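Local coordinates for protein 2-oxoadipate dioxygenase/decarboxylase (Pseudomonas putida, PDB 6W1H) that uses Fe(2+) and O2 to decarboxylate and hydroxylate 2-oxoadipate, giving D-2-hydroxyglutarate in a D-lysine catabolic pathway, at residues Pro261-Gln266 against Asp398-Ser403. Residues are numbered along the deposited sequence; the frame is centred on the assembly and turned at random.
Sequences PILLRQ and DFLPVS. With OOG (2-oxoadipic acid), chain C.
L263 lays its CB 4.0 Å from CD2 of L400, at the point where the chain leads into strand 264-276. L264 follows at closer range: its CD1 lies 3.8 Å from L400 CD1, while its other methyl, CD2, rests 3.6 Å from the carbonyl O of D398. With L264 CG set between its backbone N and carbonyl carbon (chi1 66°), the two methyls can divide between these neighbours. The contact buries L264 O without a hydrogen-bond partner, with L400 CD1 and CD2 each 4.0 Å from it. The Q266 side chain bends at chi2 (-87°), and the amide is applied to the branched end of V402: CD sits 3.5 Å from CG1, and OE1 comes within 3.4 Å of CG2. NE2 of Q266 donates to E294, an iron ligand. With an alanine in place of Q266, E294 would probably lose this second-shell hydrogen bond and the V402 methyls the amide they lie against. The backbone N of V402 donates a hydrogen bond to 2-oxoadipate O4 (3.0 Å, nearly straight at 171°), just after the cis peptide preceding P401, and S403 OG hydrogen-bonds O1 at the opposite end of the substrate. No hydrogen bond joins the two segments, so van der Waals packing, leucine on leucine and amide on methyl, lies behind the substrate-binding loop, and Q266 links that packing to the metal site.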
# COMPACT_ATOMS: atom_id res chain seq x y z
N PRO A 261 -4.53 4.41 -16.41
CA PRO A 261 -5.09 4.33 -15.06
C PRO A 261 -4.55 5.41 -14.14
O PRO A 261 -3.46 5.95 -14.33
CB PRO A 261 -4.69 2.93 -14.60
CG PRO A 261 -4.57 2.16 -15.85
CD PRO A 261 -3.98 3.10 -16.84
N ILE A 262 -5.36 5.72 -13.12
CA ILE A 262 -5.02 6.72 -12.12
C ILE A 262 -5.19 6.10 -10.73
O ILE A 262 -6.05 5.23 -10.53
CB ILE A 262 -5.86 8.01 -12.28
CG1 ILE A 262 -7.36 7.69 -12.25
CG2 ILE A 262 -5.47 8.72 -13.57
CD1 ILE A 262 -8.28 8.90 -12.41
N LEU A 263 -4.40 6.59 -9.77
CA LEU A 263 -4.41 6.07 -8.40
C LEU A 263 -4.25 4.56 -8.44
O LEU A 263 -3.26 4.07 -8.99
CB LEU A 263 -5.65 6.54 -7.64
CG LEU A 263 -5.82 8.06 -7.54
CD1 LEU A 263 -7.10 8.39 -6.76
CD2 LEU A 263 -4.62 8.77 -6.92
N LEU A 264 -5.18 3.81 -7.85
CA LEU A 264 -5.16 2.36 -7.95
C LEU A 264 -6.60 1.84 -7.98
O LEU A 264 -7.55 2.57 -7.68
CB LEU A 264 -4.40 1.73 -6.79
CG LEU A 264 -4.96 1.85 -5.38
CD1 LEU A 264 -6.07 0.85 -5.11
CD2 LEU A 264 -3.84 1.65 -4.36
N ARG A 265 -6.73 0.59 -8.41
CA ARG A 265 -7.98 -0.16 -8.39
C ARG A 265 -7.75 -1.38 -7.52
O ARG A 265 -6.63 -1.93 -7.48
CB ARG A 265 -8.39 -0.60 -9.79
CG ARG A 265 -8.55 0.53 -10.80
CD ARG A 265 -9.13 0.05 -12.13
NE ARG A 265 -10.57 -0.19 -12.03
CZ ARG A 265 -11.26 -1.04 -12.77
NH1 ARG A 265 -10.68 -1.74 -13.72
NH2 ARG A 265 -12.56 -1.13 -12.57
N GLN A 266 -8.81 -1.79 -6.81
CA GLN A 266 -8.67 -2.85 -5.82
C GLN A 266 -9.94 -3.68 -5.73
O GLN A 266 -11.03 -3.20 -6.00
CB GLN A 266 -8.37 -2.24 -4.45
CG GLN A 266 -8.40 -3.23 -3.28
CD GLN A 266 -9.80 -3.42 -2.68
OE1 GLN A 266 -10.81 -2.94 -3.24
NE2 GLN A 266 -9.87 -4.10 -1.54
N ASP A 398 0.75 5.16 -2.89
CA ASP A 398 -0.00 5.32 -1.66
C ASP A 398 -1.31 4.54 -1.72
O ASP A 398 -1.38 3.50 -2.40
CB ASP A 398 -0.18 6.81 -1.39
CG ASP A 398 1.14 7.52 -1.33
OD1 ASP A 398 1.90 7.20 -0.41
OD2 ASP A 398 1.39 8.38 -2.23
N PHE A 399 -2.32 5.00 -1.00
CA PHE A 399 -3.54 4.22 -0.77
C PHE A 399 -4.78 5.09 -0.88
O PHE A 399 -4.75 6.29 -0.60
CB PHE A 399 -3.46 3.55 0.63
CG PHE A 399 -2.31 2.62 0.77
CD1 PHE A 399 -1.06 3.09 1.14
CD2 PHE A 399 -2.47 1.27 0.51
CE1 PHE A 399 0.02 2.20 1.25
CE2 PHE A 399 -1.42 0.40 0.61
CZ PHE A 399 -0.17 0.86 0.99
N LEU A 400 -5.86 4.50 -1.34
CA LEU A 400 -7.10 5.25 -1.50
C LEU A 400 -7.60 5.87 -0.21
O LEU A 400 -8.01 7.04 -0.25
CB LEU A 400 -8.17 4.37 -2.17
CG LEU A 400 -7.86 3.87 -3.57
CD1 LEU A 400 -9.01 2.94 -4.02
CD2 LEU A 400 -7.66 4.99 -4.52
N PRO A 401 -7.69 5.16 0.94
CA PRO A 401 -7.45 3.72 1.18
C PRO A 401 -8.74 2.88 1.14
O PRO A 401 -9.85 3.42 1.08
CB PRO A 401 -6.93 3.72 2.62
CG PRO A 401 -7.76 4.82 3.28
CD PRO A 401 -8.06 5.85 2.20
N VAL A 402 -8.62 1.56 1.19
CA VAL A 402 -9.71 0.58 1.09
C VAL A 402 -9.40 -0.53 2.09
O VAL A 402 -8.33 -0.73 2.43
CB VAL A 402 -9.84 0.05 -0.36
CG1 VAL A 402 -8.63 -0.73 -0.84
CG2 VAL A 402 -11.11 -0.79 -0.56
N SER A 403 -10.39 -1.18 2.62
CA SER A 403 -10.22 -2.26 3.58
C SER A 403 -10.66 -3.57 2.96
O SER A 403 -11.83 -3.74 2.59
CB SER A 403 -11.03 -1.99 4.86
OG SER A 403 -10.73 -2.95 5.87
C2 OOG C . -6.88 -1.70 5.44
C3 OOG C . -5.60 -0.88 5.39
C4 OOG C . -5.51 -0.09 4.09
C6 OOG C . -5.36 -0.55 1.51
O4 OOG C . -5.78 0.63 1.29
O3 OOG C . -5.16 -1.39 0.58
C5 OOG C . -5.07 -1.00 2.93
C1 OOG C . -7.12 -2.29 6.84
O1 OOG C . -8.16 -2.82 7.10
O2 OOG C . -6.15 -2.23 7.85
O5 OOG C . -4.50 -2.03 3.07